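Local structure of EreC (Klebsiella pneumoniae, 6XCQ) at residues 72-77 with 425-430; 35-40 with 389-394; 343-348 with 405-410. The protein is an erythromycin esterase that probably opens the macrolactone ring of erythromycin and related macrolides by ester hydrolysis, contributing to antibiotic resistance. The protein carries 1 engineered substitution. All coordinates share one frame; numbering follows the deposited sequence.

Contact 1 of 3, residues 72-77 with 425-430; sequences VAEFSL and VCVPSA
Where helix 73-90 begins beside the end of strand 423-427, the helix start, with Val-72 at the N-cap position, lies against the turn that leaves the central sheet, and Glu-74 contributes more of the buried surface than any other residue. Its OE2 accepts a hydrogen bond of 2.9 Å from OG of Ser-429, and the hydroxyl arrives from above the carboxylate plane, 53° out of it. A bend at chi2 (86°) folds the acid back over the peptide of Ser-429, with CG and CD close to that residue's carbonyl oxygen. The other oxygen, OE1, lies 3.4 Å from CA of Ala-430 and accepts a hydrogen bond from the backbone N of Gly-431, so a single carboxylate bridges Ser-429 and Gly-431, on either side of Ala-430 in the sequence, which restrains its rotation.

Next to this polar grip the contact is apolar. One branch of Val-427, CG2, is shared: it stands 3.7 Å from CE1 of Phe-75, which it meets obliquely, and 3.8 Å from CB of Glu-74. At the other end Val-72 reaches across with CG1, which rests 3.6 Å from CB of Ala-430. Ala-430 also touches His-345, while Phe-75 packs on Phe-343 of the adjoining strand. Such layering, a helix laid against a largely parallel sheet through apolar side chains, is characteristic of an alpha/beta fold.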
loop_
_atom_site.group_PDB
_atom_site.type_symbol
_atom_site.label_atom_id
_atom_site.label_comp_id
_atom_site.label_asym_id
_atom_site.label_seq_id
_atom_site.Cartn_x
_atom_site.Cartn_y
_atom_site.Cartn_z
ATOM N N VAL A 72 -6.936 3.459 -11.594
ATOM C CA VAL A 72 -7.289 4.676 -12.327
ATOM C C VAL A 72 -6.062 5.174 -13.078
ATOM O O VAL A 72 -4.993 5.346 -12.483
ATOM C CB VAL A 72 -7.822 5.763 -11.380
ATOM C CG1 VAL A 72 -8.002 7.061 -12.126
ATOM C CG2 VAL A 72 -9.126 5.326 -10.710
ATOM N N ALA A 73 -6.223 5.430 -14.384
ATOM C CA ALA A 73 -5.093 5.851 -15.213
ATOM C C ALA A 73 -4.546 7.199 -14.764
ATOM O O ALA A 73 -3.327 7.385 -14.673
ATOM C CB ALA A 73 -5.517 5.923 -16.683
ATOM N N GLU A 74 -5.439 8.166 -14.501
ATOM C CA GLU A 74 -4.990 9.499 -14.105
ATOM C C GLU A 74 -4.231 9.475 -12.787
ATOM O O GLU A 74 -3.320 10.284 -12.583
ATOM C CB GLU A 74 -6.186 10.454 -13.991
ATOM C CG GLU A 74 -6.820 10.841 -15.327
ATOM C CD GLU A 74 -7.860 9.841 -15.796
ATOM O OE1 GLU A 74 -8.006 8.767 -15.169
ATOM O OE2 GLU A 74 -8.545 10.130 -16.795
ATOM N N PHE A 75 -4.583 8.564 -11.874
ATOM C CA PHE A 75 -3.862 8.535 -10.613
ATOM C C PHE A 75 -2.455 7.977 -10.799
ATOM O O PHE A 75 -1.527 8.447 -10.139
ATOM C CB PHE A 75 -4.658 7.755 -9.558
ATOM C CG PHE A 75 -5.904 8.480 -9.086
ATOM C CD1 PHE A 75 -5.960 9.862 -9.089
ATOM C CD2 PHE A 75 -7.014 7.777 -8.654
ATOM C CE1 PHE A 75 -7.098 10.531 -8.652
ATOM C CE2 PHE A 75 -8.158 8.436 -8.226
ATOM C CZ PHE A 75 -8.194 9.812 -8.217
ATOM N N SER A 76 -2.255 7.028 -11.726
ATOM C CA SER A 76 -0.887 6.591 -12.005
ATOM C C SER A 76 -0.068 7.716 -12.622
ATOM O O SER A 76 1.096 7.913 -12.251
ATOM C CB SER A 76 -0.877 5.356 -12.909
ATOM O OG SER A 76 -1.429 4.246 -12.234
ATOM N N LEU A 77 -0.667 8.475 -13.539
ATOM C CA LEU A 77 0.036 9.608 -14.131
ATOM C C LEU A 77 0.462 10.616 -13.069
ATOM O O LEU A 77 1.618 11.060 -13.049
ATOM C CB LEU A 77 -0.848 10.282 -15.184
ATOM C CG LEU A 77 -0.852 9.585 -16.540
ATOM C CD1 LEU A 77 -1.916 10.193 -17.461
ATOM C CD2 LEU A 77 0.540 9.647 -17.186
ATOM N N VAL A 425 -4.548 16.362 -4.146
ATOM C CA VAL A 425 -4.358 16.399 -5.592
ATOM C C VAL A 425 -5.673 15.979 -6.228
ATOM O O VAL A 425 -6.222 14.928 -5.882
ATOM C CB VAL A 425 -3.206 15.462 -6.005
ATOM C CG1 VAL A 425 -3.101 15.298 -7.499
ATOM C CG2 VAL A 425 -1.893 15.949 -5.417
ATOM N N CYS A 426 -6.177 16.779 -7.163
ATOM C CA CYS A 426 -7.466 16.476 -7.770
ATOM C C CYS A 426 -7.348 16.560 -9.287
ATOM O O CYS A 426 -6.948 17.600 -9.820
ATOM C CB CYS A 426 -8.539 17.431 -7.240
ATOM S SG CYS A 426 -10.199 17.061 -7.880
ATOM N N VAL A 427 -7.659 15.462 -9.973
ATOM C CA VAL A 427 -7.533 15.372 -11.429
ATOM C C VAL A 427 -8.924 15.487 -12.053
ATOM O O VAL A 427 -9.931 15.367 -11.342
ATOM C CB VAL A 427 -6.819 14.070 -11.838
ATOM C CG1 VAL A 427 -5.418 14.000 -11.189
ATOM C CG2 VAL A 427 -7.668 12.847 -11.451
ATOM N N PRO A 428 -9.040 15.745 -13.360
ATOM C CA PRO A 428 -10.369 16.034 -13.921
ATOM C C PRO A 428 -11.268 14.818 -14.065
ATOM O O PRO A 428 -12.496 14.977 -14.104
ATOM C CB PRO A 428 -10.042 16.646 -15.297
ATOM C CG PRO A 428 -8.657 17.189 -15.162
ATOM C CD PRO A 428 -7.960 16.180 -14.269
ATOM N N SER A 429 -10.708 13.617 -14.158
ATOM C CA SER A 429 -11.490 12.432 -14.480
ATOM C C SER A 429 -10.736 11.229 -13.941
ATOM O O SER A 429 -9.545 11.319 -13.634
ATOM C CB SER A 429 -11.709 12.308 -15.996
ATOM O OG SER A 429 -10.450 12.306 -16.658
ATOM N N ALA A 430 -11.436 10.088 -13.831
ATOM C CA ALA A 430 -10.823 8.875 -13.258
ATOM C C ALA A 430 -11.232 7.657 -14.090
ATOM O O ALA A 430 -12.135 6.904 -13.727
ATOM C CB ALA A 430 -11.208 8.698 -11.781
#

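Contact 2 of 3, residues 35-40 with 389-394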
loop_
_atom_site.group_PDB
_atom_site.type_symbol
_atom_site.label_atom_id
_atom_site.label_comp_id
_atom_site.label_asym_id
_atom_site.label_seq_id
_atom_site.Cartn_x
_atom_site.Cartn_y
_atom_site.Cartn_z
ATOM N N THR A 35 -3.427 25.647 -9.656
ATOM C CA THR A 35 -3.793 24.876 -10.835
ATOM C C THR A 35 -2.528 24.271 -11.428
ATOM O O THR A 35 -1.524 24.967 -11.603
ATOM C CB THR A 35 -4.485 25.769 -11.872
ATOM O OG1 THR A 35 -5.750 26.203 -11.369
ATOM C CG2 THR A 35 -4.709 25.024 -13.177
ATOM N N THR A 36 -2.543 22.969 -11.698
ATOM C CA THR A 36 -1.368 22.323 -12.280
ATOM C C THR A 36 -1.747 21.767 -13.642
ATOM O O THR A 36 -2.527 20.812 -13.737
ATOM C CB THR A 36 -0.790 21.236 -11.376
ATOM O OG1 THR A 36 0.146 20.458 -12.135
ATOM C CG2 THR A 36 -1.874 20.334 -10.801
ATOM N N ARG A 37 -1.193 22.368 -14.692
ATOM C CA ARG A 37 -1.476 21.917 -16.048
ATOM C C ARG A 37 -0.578 20.768 -16.495
ATOM O O ARG A 37 -0.911 20.078 -17.464
ATOM C CB ARG A 37 -1.366 23.107 -17.006
ATOM C CG ARG A 37 -2.137 24.288 -16.430
ATOM C CD ARG A 37 -2.557 25.332 -17.413
ATOM N NE ARG A 37 -3.091 26.465 -16.663
ATOM C CZ ARG A 37 -4.367 26.596 -16.300
ATOM N NH1 ARG A 37 -5.272 25.679 -16.645
ATOM N NH2 ARG A 37 -4.744 27.661 -15.608
ATOM N N THR A 38 0.530 20.522 -15.808
ATOM C CA THR A 38 1.453 19.485 -16.241
ATOM C C THR A 38 1.367 18.215 -15.396
ATOM O O THR A 38 2.099 17.259 -15.672
ATOM C CB THR A 38 2.895 20.022 -16.255
ATOM O OG1 THR A 38 3.366 20.256 -14.920
ATOM C CG2 THR A 38 2.963 21.333 -17.053
ATOM N N LEU A 39 0.460 18.161 -14.409
ATOM C CA LEU A 39 0.453 17.038 -13.468
ATOM C C LEU A 39 0.300 15.698 -14.182
ATOM O O LEU A 39 0.927 14.705 -13.792
ATOM C CB LEU A 39 -0.666 17.206 -12.444
ATOM C CG LEU A 39 -0.855 16.046 -11.453
ATOM C CD1 LEU A 39 0.252 16.030 -10.411
ATOM C CD2 LEU A 39 -2.218 16.115 -10.775
ATOM N N LEU A 40 -0.516 15.645 -15.233
ATOM C CA LEU A 40 -0.755 14.381 -15.910
ATOM C C LEU A 40 0.225 14.137 -17.048
ATOM O O LEU A 40 0.009 13.232 -17.857
ATOM C CB LEU A 40 -2.196 14.322 -16.419
ATOM C CG LEU A 40 -3.240 14.530 -15.315
ATOM C CD1 LEU A 40 -4.635 14.612 -15.908
ATOM C CD2 LEU A 40 -3.157 13.446 -14.231
ATOM N N THR A 389 -12.614 23.631 -12.939
ATOM C CA THR A 389 -12.688 22.258 -13.426
ATOM C C THR A 389 -11.852 22.035 -14.675
ATOM O O THR A 389 -11.956 20.975 -15.292
ATOM C CB THR A 389 -14.138 21.869 -13.727
ATOM O OG1 THR A 389 -14.627 22.665 -14.827
ATOM C CG2 THR A 389 -15.018 22.063 -12.492
ATOM N N GLU A 390 -11.043 23.012 -15.075
ATOM C CA GLU A 390 -10.371 22.928 -16.369
ATOM C C GLU A 390 -9.254 21.887 -16.358
ATOM O O GLU A 390 -9.310 20.889 -17.092
ATOM C CB GLU A 390 -9.839 24.310 -16.745
ATOM C CG GLU A 390 -8.932 24.343 -17.931
ATOM C CD GLU A 390 -9.214 25.546 -18.776
ATOM O OE1 GLU A 390 -9.855 25.377 -19.827
ATOM O OE2 GLU A 390 -8.834 26.659 -18.367
ATOM N N ASP A 391 -8.221 22.105 -15.545
ATOM C CA ASP A 391 -7.122 21.142 -15.435
ATOM C C ASP A 391 -7.082 20.559 -14.018
ATOM O O ASP A 391 -8.091 20.616 -13.309
ATOM C CB ASP A 391 -5.787 21.809 -15.799
ATOM C CG ASP A 391 -5.623 22.031 -17.305
ATOM O OD1 ASP A 391 -5.938 21.118 -18.098
ATOM O OD2 ASP A 391 -5.155 23.121 -17.692
ATOM N N SER A 392 -5.936 20.015 -13.581
ATOM C CA SER A 392 -5.837 19.478 -12.231
ATOM C C SER A 392 -5.500 20.559 -11.216
ATOM O O SER A 392 -5.101 21.671 -11.552
ATOM C CB SER A 392 -4.775 18.381 -12.133
ATOM O OG SER A 392 -4.988 17.383 -13.097
ATOM N N CYS A 393 -5.578 20.182 -9.945
ATOM C CA CYS A 393 -5.470 21.151 -8.870
ATOM C C CYS A 393 -4.708 20.544 -7.697
ATOM O O CYS A 393 -4.855 19.363 -7.389
ATOM C CB CYS A 393 -6.865 21.607 -8.432
ATOM S SG CYS A 393 -6.850 22.843 -7.114
ATOM N N LEU A 394 -3.924 21.378 -7.019
ATOM C CA LEU A 394 -3.189 20.982 -5.823
ATOM C C LEU A 394 -3.480 21.988 -4.718
ATOM O O LEU A 394 -3.312 23.193 -4.927
ATOM C CB LEU A 394 -1.690 20.931 -6.126
ATOM C CG LEU A 394 -0.665 20.564 -5.066
ATOM C CD1 LEU A 394 -1.000 19.221 -4.450
ATOM C CD2 LEU A 394 0.690 20.520 -5.737
HETATM O O HOH W 1 -4.158 18.351 -15.600
HETATM O O HOH W 2 -7.493 27.065 -15.711
#
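Thr-36 and Ser-392 meet in the tight half of this contact, where the backbone N of Thr-36 gives a nearly straight hydrogen bond (2.9 Å, 164°) to O of Ser-392. CG2 of Thr-36 lies close to the same peptide, 3.7 Å from CB of Ser-392, while OG1 of Thr-36 is hydrogen-bonded to Glu-49. Behind them CD2 of Leu-39 packs at 3.7 Å against CB of Ser-392, and CD1 of Leu-40 comes near OG of Ser-392; both leucines also touch Val-427. OG of Ser-392 is hydrogen-bonded to a water 2.8 Å away.

This is the antiparallel edge of the mixed sheet. Strand 33-36 is its outermost member on this side, Thr-36 and Ser-392 form a hydrogen-bonded pair, and Thr-35 faces Cys-393 as a non-hydrogen-bonded pair. A disulfide from Cys-393 to Cys-387 ties the second strand to helix 379-387.

Beyond the strands the contact opens toward solvent and depends on charge. Arg-37, extended from CG to NE, carries NH1 to OD2 of Asp-391, a salt bridge of 2.8 Å that lies near the guanidinium plane but reaches the carboxylate on its anti side, the two planes standing 67° apart. CG2 of Thr-35 lies over one guanidinium face, offset toward its rim. Glu-390 is looser: a water accepts from NH1 of Arg-37 and donates to OE2 of the glutamate, with no direct bond between those charges.

Contact 3 of 3, residues 343-348 with 405-410; sequences FTHLGS and RMRSQS
The side chain of Arg-407 leaves its strand with CG opposite the carbonyl carbon (chi1 -67°) and bends at chi3, carrying NH1 to the turn after strand 343-345; His-345 adopts the other key torsion, its ring set between backbone N and carbonyl carbon (chi1 69°), which brings it beside the guanidinium. Here strand 405-408 of the two-stranded antiparallel hairpin crosses the end of strand 338-345 of the mixed sheet, the short segments at 86°. NH1 of Arg-407 is gripped twice, by O of His-345 at 2.9 Å and by O of Gly-347 at 2.8 Å. Gly-347 receives its donor on a lone pair, in the carbonyl plane, whereas at O of His-345 the donor stands well above that residue's own carbonyl plane; both bonds are bent. CE1 of His-345 lies 3.4 Å from NH1 of Arg-407, and ND1 of the ring accepts the backbone N-H of Gly-347, which helps hold the ring's rotation. NE2 is linked through a water to O of Gln-409.

Closer to the strands, CB of Thr-344 rests 4.0 Å from CG of Met-406. The hydroxyl of Thr-344 is bonded to Glu-380, which also accepts from the backbone N of Arg-407, and a water donates to the same hydroxyl and, weakly, to O of Arg-407. NH2 of Arg-407 bonds to O of Asp-372, so NH1 and NH2 both meet backbone carbonyls, whose dipoles probably help to offset the buried positive charge.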
loop_
_atom_site.group_PDB
_atom_site.type_symbol
_atom_site.label_atom_id
_atom_site.label_comp_id
_atom_site.label_asym_id
_atom_site.label_seq_id
_atom_site.Cartn_x
_atom_site.Cartn_y
_atom_site.Cartn_z
ATOM N N PHE A 343 -5.345 11.841 -3.279
ATOM C CA PHE A 343 -5.679 12.081 -4.684
ATOM C C PHE A 343 -7.174 11.881 -4.852
ATOM O O PHE A 343 -7.698 10.835 -4.456
ATOM C CB PHE A 343 -4.974 11.103 -5.638
ATOM C CG PHE A 343 -3.517 11.339 -5.841
ATOM C CD1 PHE A 343 -2.733 11.956 -4.871
ATOM C CD2 PHE A 343 -2.903 10.870 -6.991
ATOM C CE1 PHE A 343 -1.356 12.131 -5.063
ATOM C CE2 PHE A 343 -1.534 11.045 -7.189
ATOM C CZ PHE A 343 -0.767 11.679 -6.223
ATOM N N THR A 344 -7.858 12.839 -5.473
ATOM C CA THR A 344 -9.264 12.638 -5.792
ATOM C C THR A 344 -9.525 13.152 -7.212
ATOM O O THR A 344 -8.592 13.453 -7.959
ATOM C CB THR A 344 -10.166 13.278 -4.728
ATOM O OG1 THR A 344 -11.517 12.849 -4.954
ATOM C CG2 THR A 344 -10.073 14.803 -4.762
ATOM N N HIS A 345 -10.797 13.220 -7.609
ATOM C CA HIS A 345 -11.103 13.500 -9.010
ATOM C C HIS A 345 -12.508 14.058 -9.144
ATOM O O HIS A 345 -13.353 13.901 -8.257
ATOM C CB HIS A 345 -10.975 12.235 -9.875
ATOM C CG HIS A 345 -12.043 11.228 -9.589
ATOM N ND1 HIS A 345 -13.244 11.199 -10.272
ATOM C CD2 HIS A 345 -12.109 10.240 -8.662
ATOM C CE1 HIS A 345 -13.997 10.225 -9.789
ATOM N NE2 HIS A 345 -13.334 9.629 -8.807
ATOM N N LEU A 346 -12.759 14.672 -10.303
ATOM C CA LEU A 346 -14.041 15.292 -10.617
ATOM C C LEU A 346 -14.846 14.508 -11.651
ATOM O O LEU A 346 -15.842 15.027 -12.168
ATOM C CB LEU A 346 -13.829 16.731 -11.110
ATOM C CG LEU A 346 -13.046 17.679 -10.208
ATOM C CD1 LEU A 346 -13.075 19.092 -10.781
ATOM C CD2 LEU A 346 -13.612 17.684 -8.787
ATOM N N GLY A 347 -14.462 13.268 -11.946
ATOM C CA GLY A 347 -15.164 12.499 -12.955
ATOM C C GLY A 347 -16.528 12.029 -12.487
ATOM O O GLY A 347 -16.819 11.942 -11.295
ATOM N N SER A 348 -17.395 11.715 -13.458
ATOM C CA SER A 348 -18.732 11.252 -13.116
ATOM C C SER A 348 -18.750 9.768 -12.794
ATOM O O SER A 348 -19.678 9.301 -12.130
ATOM C CB SER A 348 -19.719 11.543 -14.258
ATOM O OG SER A 348 -19.349 10.823 -15.420
ATOM N N ARG A 405 -15.964 16.014 3.444
ATOM C CA ARG A 405 -16.019 14.689 2.855
ATOM C C ARG A 405 -15.223 14.677 1.557
ATOM O O ARG A 405 -15.015 15.716 0.925
ATOM C CB ARG A 405 -17.474 14.219 2.632
ATOM C CG ARG A 405 -18.353 15.108 1.772
ATOM C CD ARG A 405 -19.831 14.701 1.898
ATOM N NE ARG A 405 -20.509 15.409 2.980
ATOM C CZ ARG A 405 -20.881 14.850 4.127
ATOM N NH1 ARG A 405 -20.652 13.565 4.350
ATOM N NH2 ARG A 405 -21.484 15.578 5.053
ATOM N N MET A 406 -14.731 13.488 1.190
ATOM C CA MET A 406 -13.956 13.319 -0.032
ATOM C C MET A 406 -14.303 11.972 -0.644
ATOM O O MET A 406 -14.557 11.002 0.074
ATOM C CB MET A 406 -12.440 13.416 0.240
ATOM C CG MET A 406 -11.563 13.339 -1.015
ATOM S SD MET A 406 -9.888 13.960 -0.688
ATOM C CE MET A 406 -9.455 12.954 0.729
ATOM N N ARG A 407 -14.293 11.912 -1.973
ATOM C CA ARG A 407 -14.611 10.666 -2.653
ATOM C C ARG A 407 -13.614 9.575 -2.262
ATOM O O ARG A 407 -12.433 9.828 -2.035
ATOM C CB ARG A 407 -14.602 10.865 -4.165
ATOM C CG ARG A 407 -15.750 11.782 -4.651
ATOM C CD ARG A 407 -15.595 12.119 -6.101
ATOM N NE ARG A 407 -16.897 12.308 -6.746
ATOM C CZ ARG A 407 -17.059 12.622 -8.021
ATOM N NH1 ARG A 407 -16.000 12.811 -8.798
ATOM N NH2 ARG A 407 -18.282 12.726 -8.522
ATOM N N SER A 408 -14.108 8.350 -2.190
ATOM C CA SER A 408 -13.247 7.208 -1.933
ATOM C C SER A 408 -13.940 6.021 -2.582
ATOM O O SER A 408 -15.072 5.696 -2.210
ATOM C CB SER A 408 -13.048 7.015 -0.425
ATOM O OG SER A 408 -12.354 5.818 -0.129
ATOM N N GLN A 409 -13.298 5.417 -3.577
ATOM C CA GLN A 409 -13.951 4.414 -4.447
ATOM C C GLN A 409 -15.200 5.082 -5.032
ATOM O O GLN A 409 -15.137 6.260 -5.410
ATOM C CB GLN A 409 -14.209 3.124 -3.682
ATOM C CG GLN A 409 -12.946 2.399 -3.215
ATOM C CD GLN A 409 -12.003 2.057 -4.351
ATOM O OE1 GLN A 409 -10.835 2.427 -4.312
ATOM N NE2 GLN A 409 -12.497 1.310 -5.358
ATOM N N SER A 410 -16.340 4.395 -5.096
ATOM C CA SER A 410 -17.578 5.006 -5.568
ATOM C C SER A 410 -18.375 5.658 -4.446
ATOM O O SER A 410 -19.506 6.088 -4.681
ATOM C CB SER A 410 -18.453 3.978 -6.297
ATOM O OG SER A 410 -18.835 2.916 -5.447
HETATM O O HOH W 3 -11.552 9.991 -4.815
HETATM O O HOH W 4 -13.189 8.105 -6.367
HETATM O O HOH W 5 -18.725 14.521 -11.305
#

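From the N terminus the chain reaches residues 35-40 first and then 72-77, so two long loops are open before the later partners appear. Residues 343-348 follow, and 389-394 return to the first segment, closing contact 2. Only then does 405-410 meet 343-348, so contacts 2 and 3 cross, and 425-430 finally closes contact 1, which crosses contact 2 and encloses contact 3. Strand 423-427 lies between strands 392-396 and 338-345 in the mixed sheet, joining the three: N of Cys-426 lies 2.9 Å from O of Cys-393, and O of Val-425 lies 2.7 Å from N of Thr-344. Together they add the N-terminal edge strand to the mixed sheet and hold helix 73-90 and the 405-414 hairpin against it.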